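Local atomic coordinates of scarecrow-like protein 3 (Arabidopsis thaliana, PDB entry 6KPB), a protein that probably acts as a nuclear GRAS-family transcription factor in plant development and binds zinc finger proteins such as JACKDAW. Residues D171-S175 and G201-Q205; L184-N188 and E219-I225; H196-V202 and P226-V232. Numbering follows the deposited sequence.

The three contacts belong to one α/β unit, in which strands 166-171, 196-203 and 227-233 lie side by side in parallel. Interaction 3 pairs the last two strands; interaction 1 joins the end of strand 196-203 to the loop leaving strand 166-171. The two share Gly201 and Val202, their centres are about 11 Å apart, and Asp171 N lies 2.8 Å from Thr200 O. Interaction 2 packs together helices 178-189 and 206-223, which precede and follow strand 196-203, its centre about 13 Å from that of interaction 3, with Ala220 CB 3.6 Å from Phe227 CB and Leu184 CD2 3.7 Å from Leu197 CD2. Interactions 1 and 2 do not touch (nearest atoms about 11 Å apart).

Interaction 1: D171-S175 and G201-Q205; sequences DLDAS and GVHHQ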
ATOM      1  N   ASP A 171       0.774 -31.253  -0.991  1.00 87.03           N
ATOM      2  CA  ASP A 171       0.065 -30.079  -1.491  1.00 80.76           C
ATOM      3  C   ASP A 171       1.097 -28.995  -1.781  1.00 89.02           C
ATOM      4  O   ASP A 171       1.703 -28.440  -0.857  1.00 97.20           O
ATOM      5  CB  ASP A 171      -0.976 -29.608  -0.477  1.00 79.76           C
ATOM      6  CG  ASP A 171      -1.876 -28.505  -1.015  1.00 87.59           C
ATOM      7  OD1 ASP A 171      -1.605 -27.981  -2.115  1.00 93.07           O
ATOM      8  OD2 ASP A 171      -2.864 -28.166  -0.332  1.00 92.43           O
ATOM      9  N   LEU A 172       1.297 -28.692  -3.067  1.00 83.00           N
ATOM     10  CA  LEU A 172       2.311 -27.721  -3.462  1.00 85.60           C
ATOM     11  C   LEU A 172       1.886 -26.280  -3.207  1.00 87.03           C
ATOM     12  O   LEU A 172       2.746 -25.392  -3.176  1.00 90.12           O
ATOM     13  CB  LEU A 172       2.665 -27.904  -4.939  1.00 84.32           C
ATOM     14  CG  LEU A 172       3.177 -29.292  -5.329  1.00 94.22           C
ATOM     15  CD1 LEU A 172       3.619 -29.316  -6.783  1.00 98.19           C
ATOM     16  CD2 LEU A 172       4.314 -29.729  -4.415  1.00 99.72           C
ATOM     17  N   ASP A 173       0.588 -26.025  -3.028  1.00 89.66           N
ATOM     18  CA  ASP A 173       0.090 -24.699  -2.650  1.00 87.69           C
ATOM     19  C   ASP A 173      -1.003 -24.924  -1.607  1.00 88.47           C
ATOM     20  O   ASP A 173      -2.193 -24.987  -1.932  1.00 92.04           O
ATOM     21  CB  ASP A 173      -0.413 -23.914  -3.854  1.00 98.96           C
ATOM     22  CG  ASP A 173      -0.939 -22.541  -3.474  1.00116.43           C
ATOM     23  OD1 ASP A 173      -2.117 -22.437  -3.068  1.00118.54           O
ATOM     24  OD2 ASP A 173      -0.164 -21.565  -3.559  1.00116.21           O
ATOM     25  N   ALA A 174      -0.586 -25.051  -0.350  1.00 83.23           N
ATOM     26  CA  ALA A 174      -1.495 -25.373   0.749  1.00 92.36           C
ATOM     27  C   ALA A 174      -2.077 -24.086   1.336  1.00 93.21           C
ATOM     28  O   ALA A 174      -1.737 -23.646   2.435  1.00 90.61           O
ATOM     29  CB  ALA A 174      -0.770 -26.195   1.805  1.00 94.16           C
ATOM     30  N   SER A 175      -2.989 -23.489   0.572  1.00 97.47           N
ATOM     31  CA  SER A 175      -3.638 -22.243   0.960  1.00 95.07           C
ATOM     32  C   SER A 175      -5.073 -22.421   1.434  1.00103.56           C
ATOM     33  O   SER A 175      -5.491 -21.747   2.377  1.00117.38           O
ATOM     34  CB  SER A 175      -3.609 -21.247  -0.206  1.00 99.10           C
ATOM     35  OG  SER A 175      -4.008 -21.864  -1.418  1.00107.54           O
ATOM     36  N   GLY A 201       2.146 -29.867   3.473  1.00 97.95           N
ATOM     37  CA  GLY A 201       1.702 -28.593   2.933  1.00 89.16           C
ATOM     38  C   GLY A 201       2.872 -27.659   2.669  1.00 86.81           C
ATOM     39  O   GLY A 201       3.672 -27.383   3.562  1.00 92.29           O
ATOM     40  N   VAL A 202       2.941 -27.157   1.438  1.00 80.65           N
ATOM     41  CA  VAL A 202       3.999 -26.248   1.011  1.00 76.48           C
ATOM     42  C   VAL A 202       3.388 -24.874   0.776  1.00 94.21           C
ATOM     43  O   VAL A 202       2.424 -24.737   0.011  1.00 88.76           O
ATOM     44  CB  VAL A 202       4.704 -26.759  -0.258  1.00 90.32           C
ATOM     45  CG1 VAL A 202       5.778 -25.774  -0.703  1.00 92.81           C
ATOM     46  CG2 VAL A 202       5.307 -28.132  -0.015  1.00 89.50           C
ATOM     47  N   HIS A 203       3.947 -23.864   1.436  1.00100.85           N
ATOM     48  CA  HIS A 203       3.531 -22.482   1.245  1.00103.06           C
ATOM     49  C   HIS A 203       4.656 -21.582   1.731  1.00103.19           C
ATOM     50  O   HIS A 203       5.534 -22.010   2.483  1.00106.28           O
ATOM     51  CB  HIS A 203       2.223 -22.177   1.985  1.00104.31           C
ATOM     52  CG  HIS A 203       1.472 -21.005   1.430  1.00112.36           C
ATOM     53  ND1 HIS A 203       1.638 -19.720   1.903  1.00113.25           N
ATOM     54  CD2 HIS A 203       0.545 -20.924   0.446  1.00110.28           C
ATOM     55  CE1 HIS A 203       0.849 -18.900   1.232  1.00107.50           C
ATOM     56  NE2 HIS A 203       0.175 -19.606   0.342  1.00108.15           N
ATOM     57  N   HIS A 204       4.626 -20.330   1.284  1.00 98.71           N
ATOM     58  CA  HIS A 204       5.663 -19.366   1.628  1.00105.50           C
ATOM     59  C   HIS A 204       5.298 -18.498   2.823  1.00104.78           C
ATOM     60  O   HIS A 204       6.086 -17.625   3.201  1.00110.99           O
ATOM     61  CB  HIS A 204       5.982 -18.479   0.419  1.00104.45           C
ATOM     62  CG  HIS A 204       4.800 -17.724  -0.105  1.00126.11           C
ATOM     63  ND1 HIS A 204       3.891 -18.278  -0.981  1.00129.74           N
ATOM     64  CD2 HIS A 204       4.382 -16.455   0.117  1.00130.73           C
ATOM     65  CE1 HIS A 204       2.962 -17.385  -1.273  1.00128.65           C
ATOM     66  NE2 HIS A 204       3.237 -16.271  -0.619  1.00129.30           N
ATOM     67  N   GLN A 205       4.134 -18.716   3.433  1.00 97.69           N
ATOM     68  CA  GLN A 205       3.676 -17.911   4.560  1.00102.08           C
ATOM     69  C   GLN A 205       3.271 -18.839   5.694  1.00105.79           C
ATOM     70  O   GLN A 205       2.433 -19.726   5.504  1.00115.00           O
ATOM     71  CB  GLN A 205       2.511 -17.007   4.145  1.00103.60           C
ATOM     72  CG  GLN A 205       2.911 -15.922   3.154  1.00107.63           C
ATOM     73  CD  GLN A 205       1.723 -15.261   2.483  1.00117.83           C
ATOM     74  OE1 GLN A 205       0.572 -15.580   2.784  1.00121.71           O
ATOM     75  NE2 GLN A 205       1.994 -14.335   1.573  1.00117.32           N
TER
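Val202 gives this contact its backbone bonds. Its N donates to Asp171 O (2.9 Å), beside the parallel bridge of Asp171 with Gly201 where the chain leaves the sheet, and its O accepts from Ala174 N (3.0 Å), holding the departing loop against the strand. A β-branched valine suits this extended position. The loop bends sharply: Asp171 OD1 takes Asp173 N at 3.1 Å in an Asx turn, while OD2 bonds Trp180, and Ala174 centres an inverse gamma turn. Ala174 then faces the strand, its CB 3.6 Å from Gly201 CA. Small residues suit both places: a CB on Gly201 would lie about 3.1 Å from Ala174 CB, a tight fit. His203 lays its imidazole beside the loop, CD2 4.1 Å from both Ala174 O and Asp173 OD2, and NE2 4.2 Å from Ser175 CB. Its ND1 accepts Gln205 N (3.1 Å), linking the strand end to the N-cap of the next helix. Asp171 is the last residue of the predicted VHIID motif. Around this buried contact, Leu172 bonds through its backbone to Ser255 on strand 251-257, Ala174 and His203 rest on helix 206-223, and Arg136 of helix 129-142 touches His203 and Ser175.

Interaction 2: L184-N188 and E219-I225; sequences LQAFN and EAEKLDI
Two helical segments, 184-188 and 219-223, run side by side in nearly the same direction, their axes 10.5 Å apart at closest approach and crossing at -20°. Leu184 stands level with Ala220 (CA-CA 6.9 Å) and Asn188 with Ile225 (7.0 Å). After Leu223 the chain turns at Asp224, whose positive phi and psi (55/48) let Ile225 N reach back to Ala220 O (3.1 Å); Ile225 itself is extended (-110/127), and its side chain returns toward the first helix.

Leu184 is the main bump of helix 184-188. With chi1 near -92° and chi2 t, it enters a hollow lined by Ala220, Leu223 and Ile225: CD2 lies 4.2 Å from Ala220 CB and 3.8 Å from Ile225 CD1, and CB is 3.9 Å from Leu223 CD1. Alanine makes room here by being short. In return Leu223 (m, t) pushes CD1 against the first backbone, 3.8 Å from Leu184 C and 3.6 Å from Gln185 N, while Ile225 (m, t) brings CD1 to 3.2 Å from Leu184 O. Asn188 (chi1 t, chi2 -26°) borders this apolar patch with an amide that can serve a backbone carbonyl: ND2 lies 3.5 Å from Ile225 CG1 and donates to Leu223 O at 2.3 Å, too short for a relaxed bond and bent (125°), so the modelled distance deserves caution.

Beneath, Leu184 and Phe187 rest on Leu197 of strand 196-203. Neighbouring, nearly parallel helices lying on one face of a parallel sheet are typical of Rossmann-like α/β folds, the clan to which the GRAS domain is assigned.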
ATOM      1  N   LEU A 184     -10.707 -35.854   3.870  1.00 84.23           N
ATOM      2  CA  LEU A 184     -10.665 -36.498   5.179  1.00 91.43           C
ATOM      3  C   LEU A 184     -11.953 -37.266   5.451  1.00 94.01           C
ATOM      4  O   LEU A 184     -11.921 -38.444   5.825  1.00102.12           O
ATOM      5  CB  LEU A 184     -10.421 -35.452   6.268  1.00 96.71           C
ATOM      6  CG  LEU A 184      -8.973 -35.192   6.679  1.00100.00           C
ATOM      7  CD1 LEU A 184      -8.879 -33.947   7.544  1.00106.75           C
ATOM      8  CD2 LEU A 184      -8.422 -36.395   7.422  1.00110.45           C
ATOM      9  N   GLN A 185     -13.101 -36.611   5.260  1.00 93.45           N
ATOM     10  CA  GLN A 185     -14.382 -37.275   5.481  1.00 91.02           C
ATOM     11  C   GLN A 185     -14.573 -38.442   4.521  1.00 82.59           C
ATOM     12  O   GLN A 185     -15.096 -39.494   4.907  1.00 82.94           O
ATOM     13  CB  GLN A 185     -15.526 -36.270   5.336  1.00 87.34           C
ATOM     14  CG  GLN A 185     -16.914 -36.897   5.331  1.00 84.28           C
ATOM     15  CD  GLN A 185     -17.266 -37.554   6.653  1.00100.13           C
ATOM     16  OE1 GLN A 185     -17.681 -36.885   7.601  1.00 96.65           O
ATOM     17  NE2 GLN A 185     -17.103 -38.871   6.721  1.00103.45           N
ATOM     18  N   ALA A 186     -14.153 -38.275   3.266  1.00 69.64           N
ATOM     19  CA  ALA A 186     -14.335 -39.332   2.276  1.00 70.27           C
ATOM     20  C   ALA A 186     -13.478 -40.548   2.603  1.00 86.86           C
ATOM     21  O   ALA A 186     -13.937 -41.690   2.477  1.00 87.83           O
ATOM     22  CB  ALA A 186     -14.014 -38.799   0.882  1.00 67.39           C
ATOM     23  N   PHE A 187     -12.228 -40.322   3.019  1.00 85.98           N
ATOM     24  CA  PHE A 187     -11.387 -41.425   3.474  1.00 95.92           C
ATOM     25  C   PHE A 187     -12.019 -42.145   4.657  1.00 98.71           C
ATOM     26  O   PHE A 187     -11.957 -43.376   4.751  1.00102.78           O
ATOM     27  CB  PHE A 187      -9.998 -40.907   3.851  1.00 92.24           C
ATOM     28  CG  PHE A 187      -8.983 -41.015   2.747  1.00 88.29           C
ATOM     29  CD1 PHE A 187      -8.953 -42.125   1.920  1.00 83.15           C
ATOM     30  CD2 PHE A 187      -8.056 -40.007   2.540  1.00 95.30           C
ATOM     31  CE1 PHE A 187      -8.018 -42.227   0.906  1.00 83.12           C
ATOM     32  CE2 PHE A 187      -7.118 -40.102   1.529  1.00 90.37           C
ATOM     33  CZ  PHE A 187      -7.100 -41.214   0.710  1.00 88.17           C
ATOM     34  N   ASN A 188     -12.638 -41.392   5.568  1.00 99.77           N
ATOM     35  CA  ASN A 188     -13.254 -42.007   6.738  1.00107.14           C
ATOM     36  C   ASN A 188     -14.491 -42.813   6.362  1.00101.85           C
ATOM     37  O   ASN A 188     -14.809 -43.804   7.029  1.00105.54           O
ATOM     38  CB  ASN A 188     -13.612 -40.935   7.766  1.00102.13           C
ATOM     39  CG  ASN A 188     -13.664 -41.477   9.179  1.00115.03           C
ATOM     40  OD1 ASN A 188     -13.905 -42.663   9.396  1.00134.63           O
ATOM     41  ND2 ASN A 188     -13.431 -40.606  10.152  1.00119.91           N
ATOM     42  N   GLU A 219     -10.319 -31.356  12.459  1.00 91.22           N
ATOM     43  CA  GLU A 219     -11.297 -32.224  11.810  1.00 82.22           C
ATOM     44  C   GLU A 219     -10.895 -33.688  11.922  1.00 92.98           C
ATOM     45  O   GLU A 219     -11.743 -34.552  12.176  1.00103.77           O
ATOM     46  CB  GLU A 219     -11.466 -31.822  10.345  1.00 88.47           C
ATOM     47  CG  GLU A 219     -12.588 -32.555   9.620  1.00106.57           C
ATOM     48  CD  GLU A 219     -13.971 -32.180  10.130  1.00112.01           C
ATOM     49  OE1 GLU A 219     -14.106 -31.124  10.784  1.00114.10           O
ATOM     50  OE2 GLU A 219     -14.927 -32.943   9.874  1.00111.47           O
ATOM     51  N   ALA A 220      -9.606 -33.986  11.742  1.00 89.38           N
ATOM     52  CA  ALA A 220      -9.144 -35.367  11.843  1.00 91.43           C
ATOM     53  C   ALA A 220      -9.336 -35.912  13.253  1.00 95.35           C
ATOM     54  O   ALA A 220      -9.656 -37.094  13.430  1.00103.03           O
ATOM     55  CB  ALA A 220      -7.680 -35.461  11.422  1.00 86.41           C
ATOM     56  N   GLU A 221      -9.142 -35.067  14.269  1.00 97.16           N
ATOM     57  CA  GLU A 221      -9.398 -35.492  15.642  1.00100.87           C
ATOM     58  C   GLU A 221     -10.878 -35.785  15.859  1.00110.01           C
ATOM     59  O   GLU A 221     -11.231 -36.709  16.602  1.00106.52           O
ATOM     60  CB  GLU A 221      -8.910 -34.426  16.623  1.00 97.96           C
ATOM     61  N   LYS A 222     -11.758 -35.008  15.223  1.00112.91           N
ATOM     62  CA  LYS A 222     -13.187 -35.299  15.302  1.00109.18           C
ATOM     63  C   LYS A 222     -13.540 -36.544  14.499  1.00102.62           C
ATOM     64  O   LYS A 222     -14.391 -37.337  14.914  1.00 98.83           O
ATOM     65  CB  LYS A 222     -13.998 -34.100  14.809  1.00100.32           C
ATOM     66  CG  LYS A 222     -13.937 -32.879  15.711  1.00 97.82           C
ATOM     67  CD  LYS A 222     -14.615 -31.685  15.058  1.00 97.30           C
ATOM     68  CE  LYS A 222     -14.483 -30.434  15.911  1.00100.68           C
ATOM     69  NZ  LYS A 222     -14.852 -29.207  15.151  1.00102.85           N
ATOM     70  N   LEU A 223     -12.898 -36.729  13.348  1.00 97.29           N
ATOM     71  CA  LEU A 223     -13.164 -37.874  12.486  1.00 92.94           C
ATOM     72  C   LEU A 223     -12.464 -39.145  12.945  1.00105.50           C
ATOM     73  O   LEU A 223     -12.667 -40.197  12.326  1.00114.93           O
ATOM     74  CB  LEU A 223     -12.754 -37.549  11.048  1.00 82.81           C
ATOM     75  CG  LEU A 223     -13.756 -36.717  10.248  1.00 91.73           C
ATOM     76  CD1 LEU A 223     -13.194 -36.360   8.883  1.00 79.90           C
ATOM     77  CD2 LEU A 223     -15.063 -37.476  10.106  1.00 95.46           C
ATOM     78  N   ASP A 224     -11.657 -39.077  14.003  1.00105.47           N
ATOM     79  CA  ASP A 224     -10.937 -40.235  14.534  1.00122.03           C
ATOM     80  C   ASP A 224     -10.098 -40.900  13.444  1.00113.31           C
ATOM     81  O   ASP A 224     -10.123 -42.118  13.252  1.00111.91           O
ATOM     82  CB  ASP A 224     -11.906 -41.228  15.183  1.00132.89           C
ATOM     83  CG  ASP A 224     -11.206 -42.215  16.101  1.00142.93           C
ATOM     84  OD1 ASP A 224     -10.538 -41.765  17.055  1.00149.15           O
ATOM     85  OD2 ASP A 224     -11.313 -43.437  15.860  1.00147.48           O
ATOM     86  N   ILE A 225      -9.352 -40.078  12.719  1.00109.81           N
ATOM     87  CA  ILE A 225      -8.471 -40.523  11.642  1.00108.77           C
ATOM     88  C   ILE A 225      -7.031 -40.328  12.098  1.00107.61           C
ATOM     89  O   ILE A 225      -6.673 -39.221  12.520  1.00102.63           O
ATOM     90  CB  ILE A 225      -8.728 -39.751  10.332  1.00114.29           C
ATOM     91  CG1 ILE A 225      -9.950 -40.315   9.599  1.00123.58           C
ATOM     92  CG2 ILE A 225      -7.498 -39.778   9.437  1.00116.18           C
ATOM     93  CD1 ILE A 225     -10.169 -39.719   8.221  1.00128.31           C
TER

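Interaction 3: H196-V202 and P226-V232; sequences HLRITGV and PFQFNPV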
ATOM      1  N   HIS A 196      -3.942 -44.526   7.343  1.00100.46           N
ATOM      2  CA  HIS A 196      -3.141 -43.472   7.949  1.00109.29           C
ATOM      3  C   HIS A 196      -2.890 -42.399   6.900  1.00108.16           C
ATOM      4  O   HIS A 196      -2.302 -42.674   5.849  1.00110.40           O
ATOM      5  CB  HIS A 196      -1.821 -44.012   8.491  1.00117.12           C
ATOM      6  CG  HIS A 196      -0.949 -42.954   9.092  1.00127.51           C
ATOM      7  ND1 HIS A 196      -0.212 -42.073   8.328  1.00123.30           N
ATOM      8  CD2 HIS A 196      -0.712 -42.620  10.383  1.00130.93           C
ATOM      9  CE1 HIS A 196       0.447 -41.249   9.121  1.00122.46           C
ATOM     10  NE2 HIS A 196       0.162 -41.559  10.373  1.00130.71           N
ATOM     11  N   LEU A 197      -3.347 -41.183   7.174  1.00103.08           N
ATOM     12  CA  LEU A 197      -3.246 -40.082   6.230  1.00 99.43           C
ATOM     13  C   LEU A 197      -2.151 -39.123   6.670  1.00 97.50           C
ATOM     14  O   LEU A 197      -2.123 -38.693   7.828  1.00 98.93           O
ATOM     15  CB  LEU A 197      -4.576 -39.338   6.106  1.00100.20           C
ATOM     16  CG  LEU A 197      -4.558 -38.177   5.113  1.00 98.78           C
ATOM     17  CD1 LEU A 197      -4.066 -38.654   3.755  1.00 96.97           C
ATOM     18  CD2 LEU A 197      -5.939 -37.556   4.998  1.00 91.11           C
ATOM     19  N   ARG A 198      -1.256 -38.794   5.747  1.00 96.73           N
ATOM     20  CA  ARG A 198      -0.240 -37.777   5.962  1.00 96.81           C
ATOM     21  C   ARG A 198      -0.347 -36.749   4.847  1.00 95.53           C
ATOM     22  O   ARG A 198      -0.438 -37.112   3.669  1.00 88.96           O
ATOM     23  CB  ARG A 198       1.161 -38.391   6.003  1.00 94.53           C
ATOM     24  CG  ARG A 198       2.287 -37.375   6.102  1.00101.83           C
ATOM     25  CD  ARG A 198       3.456 -37.936   6.896  1.00120.85           C
ATOM     26  NE  ARG A 198       4.700 -37.230   6.610  1.00126.95           N
ATOM     27  CZ  ARG A 198       5.623 -37.669   5.761  1.00134.11           C
ATOM     28  NH1 ARG A 198       6.727 -36.965   5.554  1.00139.27           N
ATOM     29  NH2 ARG A 198       5.443 -38.817   5.121  1.00129.72           N
ATOM     30  N   ILE A 199      -0.357 -35.474   5.219  1.00 86.74           N
ATOM     31  CA  ILE A 199      -0.442 -34.377   4.266  1.00 79.66           C
ATOM     32  C   ILE A 199       0.742 -33.450   4.492  1.00 85.55           C
ATOM     33  O   ILE A 199       0.970 -32.990   5.618  1.00 90.31           O
ATOM     34  CB  ILE A 199      -1.769 -33.609   4.391  1.00 80.97           C
ATOM     35  CG1 ILE A 199      -2.942 -34.527   4.048  1.00 86.53           C
ATOM     36  CG2 ILE A 199      -1.757 -32.380   3.490  1.00 75.30           C
ATOM     37  CD1 ILE A 199      -4.274 -33.816   4.011  1.00 90.85           C
ATOM     38  N   THR A 200       1.496 -33.187   3.430  1.00 79.72           N
ATOM     39  CA  THR A 200       2.612 -32.250   3.459  1.00 92.17           C
ATOM     40  C   THR A 200       2.188 -30.977   2.741  1.00 96.65           C
ATOM     41  O   THR A 200       1.898 -31.006   1.539  1.00 94.59           O
ATOM     42  CB  THR A 200       3.855 -32.850   2.804  1.00 95.10           C
ATOM     43  OG1 THR A 200       4.252 -34.021   3.526  1.00 98.31           O
ATOM     44  CG2 THR A 200       4.996 -31.846   2.823  1.00 93.89           C
ATOM     45  N   GLY A 201       2.146 -29.867   3.473  1.00 97.95           N
ATOM     46  CA  GLY A 201       1.702 -28.593   2.933  1.00 89.16           C
ATOM     47  C   GLY A 201       2.872 -27.659   2.669  1.00 86.81           C
ATOM     48  O   GLY A 201       3.672 -27.383   3.562  1.00 92.29           O
ATOM     49  N   VAL A 202       2.941 -27.157   1.438  1.00 80.65           N
ATOM     50  CA  VAL A 202       3.999 -26.248   1.011  1.00 76.48           C
ATOM     51  C   VAL A 202       3.388 -24.874   0.776  1.00 94.21           C
ATOM     52  O   VAL A 202       2.424 -24.737   0.011  1.00 88.76           O
ATOM     53  CB  VAL A 202       4.704 -26.759  -0.258  1.00 90.32           C
ATOM     54  CG1 VAL A 202       5.778 -25.774  -0.703  1.00 92.81           C
ATOM     55  CG2 VAL A 202       5.307 -28.132  -0.015  1.00 89.50           C
ATOM     56  N   PRO A 226      -6.183 -41.362  12.046  1.00103.39           N
ATOM     57  CA  PRO A 226      -4.750 -41.147  12.290  1.00101.21           C
ATOM     58  C   PRO A 226      -4.171 -40.255  11.205  1.00 97.25           C
ATOM     59  O   PRO A 226      -4.107 -40.648  10.037  1.00107.02           O
ATOM     60  CB  PRO A 226      -4.164 -42.561  12.251  1.00 99.25           C
ATOM     61  CG  PRO A 226      -5.134 -43.348  11.424  1.00105.78           C
ATOM     62  CD  PRO A 226      -6.488 -42.760  11.699  1.00109.17           C
ATOM     63  N   PHE A 227      -3.766 -39.044  11.576  1.00 88.38           N
ATOM     64  CA  PHE A 227      -3.441 -38.025  10.593  1.00 90.24           C
ATOM     65  C   PHE A 227      -2.224 -37.236  11.046  1.00 96.57           C
ATOM     66  O   PHE A 227      -2.065 -36.950  12.236  1.00 99.49           O
ATOM     67  CB  PHE A 227      -4.641 -37.092  10.369  1.00 80.75           C
ATOM     68  CG  PHE A 227      -4.305 -35.819   9.645  1.00 91.19           C
ATOM     69  CD1 PHE A 227      -4.086 -35.817   8.277  1.00 98.48           C
ATOM     70  CD2 PHE A 227      -4.232 -34.618  10.333  1.00 96.54           C
ATOM     71  CE1 PHE A 227      -3.786 -34.642   7.611  1.00 85.64           C
ATOM     72  CE2 PHE A 227      -3.932 -33.441   9.672  1.00 97.26           C
ATOM     73  CZ  PHE A 227      -3.709 -33.453   8.310  1.00 93.96           C
ATOM     74  N   GLN A 228      -1.366 -36.892  10.091  1.00103.84           N
ATOM     75  CA  GLN A 228      -0.176 -36.098  10.361  1.00109.25           C
ATOM     76  C   GLN A 228      -0.054 -35.020   9.299  1.00113.77           C
ATOM     77  O   GLN A 228      -0.212 -35.295   8.104  1.00105.47           O
ATOM     78  CB  GLN A 228       1.083 -36.971  10.389  1.00110.57           C
ATOM     79  CG  GLN A 228       2.342 -36.236  10.822  1.00116.16           C
ATOM     80  CD  GLN A 228       3.512 -37.173  11.042  1.00126.83           C
ATOM     81  OE1 GLN A 228       3.399 -38.382  10.836  1.00124.64           O
ATOM     82  NE2 GLN A 228       4.641 -36.622  11.468  1.00135.68           N
ATOM     83  N   PHE A 229       0.211 -33.793   9.736  1.00113.03           N
ATOM     84  CA  PHE A 229       0.437 -32.664   8.844  1.00102.61           C
ATOM     85  C   PHE A 229       1.784 -32.051   9.187  1.00110.29           C
ATOM     86  O   PHE A 229       1.983 -31.574  10.310  1.00117.35           O
ATOM     87  CB  PHE A 229      -0.679 -31.624   8.967  1.00 95.72           C
ATOM     88  CG  PHE A 229      -0.473 -30.404   8.108  1.00 94.56           C
ATOM     89  CD1 PHE A 229       0.230 -29.312   8.590  1.00 94.68           C
ATOM     90  CD2 PHE A 229      -0.987 -30.347   6.822  1.00 90.96           C
ATOM     91  CE1 PHE A 229       0.422 -28.191   7.808  1.00 97.70           C
ATOM     92  CE2 PHE A 229      -0.799 -29.225   6.036  1.00 95.86           C
ATOM     93  CZ  PHE A 229      -0.094 -28.146   6.531  1.00 95.33           C
ATOM     94  N   ASN A 230       2.705 -32.067   8.227  1.00102.90           N
ATOM     95  CA  ASN A 230       3.988 -31.404   8.395  1.00116.99           C
ATOM     96  C   ASN A 230       4.073 -30.233   7.429  1.00113.50           C
ATOM     97  O   ASN A 230       4.024 -30.435   6.205  1.00102.50           O
ATOM     98  CB  ASN A 230       5.154 -32.376   8.179  1.00128.67           C
ATOM     99  CG  ASN A 230       5.095 -33.085   6.840  1.00137.78           C
ATOM    100  OD1 ASN A 230       4.024 -33.254   6.257  1.00143.53           O
ATOM    101  ND2 ASN A 230       6.253 -33.512   6.348  1.00134.38           N
ATOM    102  N   PRO A 231       4.163 -29.003   7.922  1.00105.40           N
ATOM    103  CA  PRO A 231       4.280 -27.855   7.022  1.00103.35           C
ATOM    104  C   PRO A 231       5.688 -27.722   6.466  1.00 99.08           C
ATOM    105  O   PRO A 231       6.672 -28.143   7.078  1.00 99.80           O
ATOM    106  CB  PRO A 231       3.930 -26.668   7.926  1.00103.10           C
ATOM    107  CG  PRO A 231       4.368 -27.110   9.282  1.00102.14           C
ATOM    108  CD  PRO A 231       4.112 -28.596   9.338  1.00100.02           C
ATOM    109  N   VAL A 232       5.768 -27.133   5.277  1.00100.31           N
ATOM    110  CA  VAL A 232       7.036 -26.833   4.624  1.00102.86           C
ATOM    111  C   VAL A 232       6.980 -25.377   4.184  1.00109.73           C
ATOM    112  O   VAL A 232       6.266 -25.039   3.232  1.00100.84           O
ATOM    113  CB  VAL A 232       7.319 -27.758   3.433  1.00 98.64           C
ATOM    114  CG1 VAL A 232       8.575 -27.309   2.703  1.00100.41           C
ATOM    115  CG2 VAL A 232       7.460 -29.201   3.901  1.00 95.10           C
TER
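Strands 196-202 and 227-232 pair in parallel, in step from Leu197-Phe227 to Val202-Val232, with axes 4.7 Å apart. The bonds alternate. Leu197 N donates to Pro226 O (3.0 Å) and its O receives Gln228 N (3.0 Å); Ile199 N donates to Gln228 O (2.9 Å) and its O receives Asn230 N (3.3 Å). Gly201 N reaches Asn230 O only weakly at 3.4 Å, but Gly201 O takes Val232 N at 2.7 Å. The backbone groups of His196, Arg198 and Thr200 turn the other way, to strand 166-171, where their partners include Val167 and Val169, so strand 196-203 is satisfied on both sides. Pro231, which has no N-H to offer, fits a place whose N is not needed for this pairing. CA-H...O contacts support the carbonyls, such as Phe227 CA to Leu197 O at 3.1 Å.

Helix 206-223 links the two strands, making a β-α-β crossover of the Rossmann-like GRAS domain. Leu197, Ile199, Phe227 and Phe229 share one face; the phenylalanines pack on helix 206-223, Leu197 and Ile199 on helix 178-189. Ile199 CG1 meets the edge of the Phe227 ring at CE1 (3.7 Å), and Ile199 CG2 lies 4.0 Å from Phe229 CD2. Gly201 leaves space for the Phe229 ring, since a CB there would stand 2.8 Å from CZ.

On the other face, buried polar ends find outside partners. Arg198 forms a salt bridge with Glu250 through NH2 and bonds Arg245 O through NH1; Thr200 OG1 hydrogen-bonds His168 NE2 of the predicted VHIID motif. Beside them, Val202 CG2 packs 4.0 Å from Val232 CB.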